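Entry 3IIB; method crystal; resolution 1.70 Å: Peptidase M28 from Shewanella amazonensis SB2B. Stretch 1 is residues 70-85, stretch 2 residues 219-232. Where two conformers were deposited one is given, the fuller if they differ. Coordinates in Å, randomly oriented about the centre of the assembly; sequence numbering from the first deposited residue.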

# COMPACT_ATOMS: atom_id res chain seq x y z
N VAL A 70 9.02 27.25 -14.48
CA VAL A 70 8.08 26.32 -13.84
C VAL A 70 7.16 27.04 -12.82
O VAL A 70 7.61 27.95 -12.10
CB VAL A 70 8.79 25.17 -13.10
CG1 VAL A 70 9.68 24.35 -14.08
CG2 VAL A 70 9.57 25.70 -11.90
N PRO A 71 5.90 26.60 -12.75
CA PRO A 71 5.00 27.09 -11.72
C PRO A 71 5.32 26.48 -10.36
O PRO A 71 6.03 25.48 -10.25
CB PRO A 71 3.61 26.64 -12.20
CG PRO A 71 3.88 25.43 -13.00
CD PRO A 71 5.25 25.59 -13.61
N VAL A 72 4.82 27.15 -9.34
CA VAL A 72 5.05 26.74 -7.96
C VAL A 72 3.74 26.51 -7.26
O VAL A 72 2.94 27.45 -7.06
CB VAL A 72 5.90 27.77 -7.19
CG1 VAL A 72 6.13 27.31 -5.78
CG2 VAL A 72 7.25 27.98 -7.88
N TRP A 73 3.52 25.25 -6.89
CA TRP A 73 2.36 24.84 -6.13
C TRP A 73 2.84 23.99 -4.96
O TRP A 73 3.65 23.08 -5.13
CB TRP A 73 1.41 24.03 -7.02
CG TRP A 73 0.19 23.48 -6.34
CD1 TRP A 73 -1.02 24.13 -6.13
CD2 TRP A 73 0.01 22.15 -5.83
NE1 TRP A 73 -1.90 23.29 -5.50
CE2 TRP A 73 -1.30 22.08 -5.30
CE3 TRP A 73 0.84 21.03 -5.74
CZ2 TRP A 73 -1.81 20.91 -4.68
CZ3 TRP A 73 0.31 19.88 -5.13
CH2 TRP A 73 -1.00 19.83 -4.63
N ARG A 74 2.31 24.29 -3.78
CA ARG A 74 2.66 23.61 -2.53
C ARG A 74 1.43 22.92 -1.96
O ARG A 74 0.37 23.54 -1.82
CB ARG A 74 3.24 24.60 -1.52
CG ARG A 74 4.50 25.35 -2.04
N ARG A 75 1.59 21.65 -1.63
CA ARG A 75 0.59 20.80 -1.08
C ARG A 75 0.56 21.01 0.44
O ARG A 75 1.60 20.98 1.10
CB ARG A 75 0.97 19.35 -1.35
CG ARG A 75 -0.05 18.33 -0.91
CD ARG A 75 0.51 16.91 -1.10
NE ARG A 75 0.89 16.66 -2.49
CZ ARG A 75 0.04 16.40 -3.49
NH1 ARG A 75 -1.25 16.29 -3.25
NH2 ARG A 75 0.49 16.22 -4.74
N GLY A 76 -0.61 21.24 0.97
CA GLY A 76 -0.76 21.30 2.41
C GLY A 76 -1.45 20.04 2.90
O GLY A 76 -1.23 18.92 2.38
N ILE A 77 -2.33 20.24 3.87
CA ILE A 77 -3.10 19.16 4.48
C ILE A 77 -4.12 18.56 3.51
O ILE A 77 -4.62 19.22 2.60
CB ILE A 77 -3.81 19.68 5.79
CG1 ILE A 77 -4.23 18.53 6.71
CG2 ILE A 77 -5.00 20.56 5.45
CD1 ILE A 77 -5.14 18.98 7.84
N ALA A 78 -4.41 17.27 3.68
CA ALA A 78 -5.48 16.61 2.93
C ALA A 78 -6.17 15.69 3.94
O ALA A 78 -5.56 14.76 4.47
CB ALA A 78 -4.92 15.81 1.76
N LYS A 79 -7.42 15.99 4.24
CA LYS A 79 -8.22 15.18 5.14
C LYS A 79 -9.60 15.03 4.52
O LYS A 79 -10.19 16.00 4.04
CB LYS A 79 -8.38 15.86 6.48
CG LYS A 79 -7.12 15.95 7.29
CD LYS A 79 -7.36 16.79 8.55
CE LYS A 79 -8.40 16.17 9.47
NZ LYS A 79 -8.49 16.91 10.78
N ALA A 80 -10.11 13.82 4.50
CA ALA A 80 -11.47 13.61 4.03
C ALA A 80 -12.13 12.49 4.82
O ALA A 80 -11.46 11.60 5.36
CB ALA A 80 -11.50 13.32 2.55
N SER A 81 -13.44 12.58 4.97
CA SER A 81 -14.18 11.46 5.57
C SER A 81 -15.59 11.39 5.04
O SER A 81 -16.11 12.35 4.45
CB SER A 81 -14.16 11.58 7.09
OG SER A 81 -14.88 12.72 7.47
N ILE A 82 -16.22 10.24 5.21
CA ILE A 82 -17.65 10.13 4.95
C ILE A 82 -18.38 10.51 6.22
O ILE A 82 -18.06 10.02 7.32
CB ILE A 82 -17.99 8.70 4.56
CG1 ILE A 82 -17.38 8.38 3.18
CG2 ILE A 82 -19.48 8.52 4.53
CD1 ILE A 82 -17.49 6.81 2.95
N LEU A 83 -19.34 11.42 6.08
CA LEU A 83 -20.15 11.89 7.22
C LEU A 83 -21.42 11.09 7.40
O LEU A 83 -21.89 10.90 8.53
CB LEU A 83 -20.49 13.39 7.09
CG LEU A 83 -19.31 14.37 7.01
CD1 LEU A 83 -19.84 15.81 6.83
CD2 LEU A 83 -18.43 14.30 8.23
N SER A 84 -21.97 10.62 6.28
CA SER A 84 -23.18 9.83 6.27
C SER A 84 -23.29 9.08 4.95
O SER A 84 -22.78 9.52 3.93
CB SER A 84 -24.42 10.72 6.52
OG SER A 84 -24.57 11.66 5.50
N PRO A 85 -23.96 7.90 4.96
CA PRO A 85 -24.75 7.27 6.05
C PRO A 85 -23.94 6.66 7.23
O PRO A 85 -24.43 6.64 8.35
CB PRO A 85 -25.50 6.18 5.32
CG PRO A 85 -24.63 5.83 4.14
CD PRO A 85 -23.95 7.08 3.74
N VAL A 219 -24.55 9.76 -0.03
CA VAL A 219 -23.29 9.88 0.70
C VAL A 219 -22.90 11.34 0.76
O VAL A 219 -22.96 12.09 -0.26
CB VAL A 219 -22.18 9.06 0.01
CG1 VAL A 219 -20.78 9.28 0.68
CG2 VAL A 219 -22.60 7.58 -0.04
N VAL A 220 -22.57 11.75 1.97
CA VAL A 220 -22.09 13.09 2.27
C VAL A 220 -20.68 12.95 2.75
O VAL A 220 -20.41 12.08 3.59
CB VAL A 220 -22.97 13.70 3.40
CG1 VAL A 220 -22.45 15.11 3.83
CG2 VAL A 220 -24.44 13.71 2.99
N ILE A 221 -19.79 13.80 2.26
CA ILE A 221 -18.39 13.76 2.68
C ILE A 221 -17.96 15.12 3.24
O ILE A 221 -18.61 16.13 2.98
CB ILE A 221 -17.43 13.30 1.54
CG1 ILE A 221 -17.30 14.33 0.42
CG2 ILE A 221 -17.91 11.94 0.98
CD1 ILE A 221 -16.17 13.99 -0.56
N SER A 222 -16.90 15.09 4.02
CA SER A 222 -16.11 16.26 4.39
C SER A 222 -14.79 16.22 3.62
O SER A 222 -14.20 15.14 3.50
CB SER A 222 -15.80 16.23 5.88
OG SER A 222 -15.00 17.37 6.24
N LEU A 223 -14.35 17.36 3.08
CA LEU A 223 -13.09 17.44 2.35
C LEU A 223 -12.34 18.71 2.75
O LEU A 223 -12.89 19.83 2.74
CB LEU A 223 -13.33 17.49 0.84
CG LEU A 223 -12.12 17.56 -0.09
CD1 LEU A 223 -11.19 16.32 -0.02
CD2 LEU A 223 -12.62 17.76 -1.54
N GLU A 224 -11.07 18.52 3.11
CA GLU A 224 -10.21 19.60 3.52
C GLU A 224 -8.93 19.44 2.74
O GLU A 224 -8.33 18.37 2.80
CB GLU A 224 -9.90 19.52 5.01
CG GLU A 224 -9.02 20.66 5.47
CD GLU A 224 -8.81 20.72 6.96
OE1 GLU A 224 -9.27 19.80 7.69
OE2 GLU A 224 -8.22 21.73 7.39
N LEU A 225 -8.57 20.50 2.00
CA LEU A 225 -7.33 20.56 1.25
C LEU A 225 -6.64 21.87 1.50
O LEU A 225 -7.25 22.95 1.39
CB LEU A 225 -7.54 20.40 -0.25
CG LEU A 225 -8.23 19.12 -0.73
CD1 LEU A 225 -8.53 19.26 -2.24
CD2 LEU A 225 -7.42 17.83 -0.42
N GLY A 226 -5.38 21.78 1.87
CA GLY A 226 -4.56 22.95 2.05
C GLY A 226 -3.66 22.90 0.82
O GLY A 226 -3.23 21.83 0.37
N SER A 227 -3.44 24.04 0.24
CA SER A 227 -2.49 24.16 -0.86
C SER A 227 -2.23 25.65 -1.01
O SER A 227 -3.00 26.47 -0.48
CB SER A 227 -3.08 23.60 -2.16
OG SER A 227 -4.06 24.50 -2.70
N GLU A 228 -1.16 25.98 -1.73
CA GLU A 228 -0.75 27.36 -1.97
C GLU A 228 -0.08 27.45 -3.34
O GLU A 228 0.67 26.56 -3.74
CB GLU A 228 0.23 27.81 -0.89
CG GLU A 228 0.69 29.28 -0.99
CD GLU A 228 2.04 29.56 -0.31
OE1 GLU A 228 2.86 28.62 -0.08
OE2 GLU A 228 2.28 30.75 -0.03
N ARG A 229 -0.32 28.56 -4.02
CA ARG A 229 0.23 28.82 -5.34
C ARG A 229 1.17 30.02 -5.15
O ARG A 229 0.80 30.98 -4.48
CB ARG A 229 -0.94 29.16 -6.27
CG ARG A 229 -0.63 29.86 -7.59
CD ARG A 229 0.01 28.96 -8.59
NE ARG A 229 -0.80 27.79 -8.94
CZ ARG A 229 -0.30 26.70 -9.53
NH1 ARG A 229 0.99 26.62 -9.80
NH2 ARG A 229 -1.07 25.66 -9.83
N ARG A 230 2.38 29.91 -5.69
CA ARG A 230 3.33 31.01 -5.72
C ARG A 230 3.59 31.39 -7.17
O ARG A 230 3.06 30.76 -8.07
CB ARG A 230 4.62 30.62 -5.05
CG ARG A 230 4.44 30.45 -3.56
CD ARG A 230 5.72 29.98 -2.93
NE ARG A 230 5.56 29.76 -1.50
CZ ARG A 230 6.50 29.25 -0.70
NH1 ARG A 230 7.69 28.90 -1.19
NH2 ARG A 230 6.24 29.08 0.59
N GLY A 231 4.36 32.46 -7.38
CA GLY A 231 4.80 32.83 -8.71
C GLY A 231 5.80 31.85 -9.29
O GLY A 231 6.38 31.03 -8.56
N GLU A 232 5.98 31.92 -10.60
CA GLU A 232 6.85 31.02 -11.33
C GLU A 232 8.29 31.31 -10.99
O GLU A 232 8.66 32.42 -10.62
CB GLU A 232 6.64 31.13 -12.84
CG GLU A 232 5.27 30.68 -13.28
CD GLU A 232 4.97 30.97 -14.76
OE1 GLU A 232 5.51 31.93 -15.35
OE2 GLU A 232 4.18 30.23 -15.33
O HOH W 1 2.93 29.14 -10.23
O HOH W 2 -3.78 19.09 0.09
O HOH W 3 -12.30 16.66 6.27
O HOH W 4 -7.97 19.36 10.20

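Residues 70-84 and 220-232 run as neighbouring antiparallel strands, their axes at 167° and 4.1 Å apart at closest approach; the two stretches, 70-85 and 219-232, bury 1308 Å² between them, both sides summed. Main-chain hydrogen bonds do most of the work. In the central part of the ladder they come in reciprocal pairs: Arg 74 N to Glu 228 O (2.8 Å) and Glu 228 N to Arg 74 O (2.9 Å), then Lys 79 N to Glu 224 O (2.9 Å) and Glu 224 N to Lys 79 O (2.8 Å), then Ser 81 N to Ser 222 O (3.0 Å) and Ser 222 N to Ser 81 O (2.9 Å).

Two beta bulges interrupt this regularity. At the first, Gly 76 N donates to Gly 226 O (2.8 Å), whereas Gly 226 N donates to Ile 77 O (2.8 Å), so a single residue of one strand is paired with two of the other. Glycine suits both positions: an ideal CB on Gly 76 would lie 2.9 Å from Gly 226 C, a clash. An ideal CB on Gly 226 would sit tightly, 3.1 Å from Ile 77 N. Water 2 lies within hydrogen-bonding distance of both carbonyls, 2.7 Å from Ile 77 O and 2.8 Å from Gly 226 O. At the second bulge Val 220 O accepts from Leu 83 N (2.8 Å) and, weakly, from Ser 84 N (3.4 Å), while Val 220 N returns a bond to Ser 84 O (3.0 Å).

Near the other end, Arg 230 N donates to Val 72 O (2.9 Å), but the reverse bond is replaced by water. Water 1 accepts from Val 72 N (2.9 Å) and donates to Arg 230 O (2.7 Å), satisfying both main-chain groups; it also accepts from Arg 229 NH1 (3.2 Å). The Arg 229 side chain folds back through two p rotamers, chi2 and chi3, which brings its guanidinium to the strand opposite, with Trp 73 CB over one face.

Trp 73, Ala 78, Ala 80 and Ile 82 share one face of the sheet with Leu 223, Leu 225 and Ile 221. Here the small alanines meet longer leucines, whose ends bend nearer the partner strand: Ala 78 CB lies 3.9 Å from Leu 225 CD2, and Ala 80 CB 4.0 Å from Leu 223 CD1. Ile 82 CG1 packs 4.2 Å from Ile 221 CG2. Trp 73 is buried, its NE1 satisfied elsewhere in the structure and 3.6 Å from Ser 227 CB.

The other face, with Arg 74, Lys 79, Ser 81, Ser 222, Glu 224, Glu 228 and Arg 230, is more polar. Lys 79 NZ and Glu 224 OE1 are 4.3 Å apart, beyond a salt bridge, and water 4 joins them, accepting from Lys 79 NZ (2.6 Å) and donating to Glu 224 OE1 (2.9 Å). Within its own strand, Arg 230 NE makes a salt bridge to Glu 228 OE1 (3.3 Å), its hydrogen bond weak. Water 3 lies 2.8 Å from Ser 222 OG and donates weakly to Lys 79 O (3.1 Å).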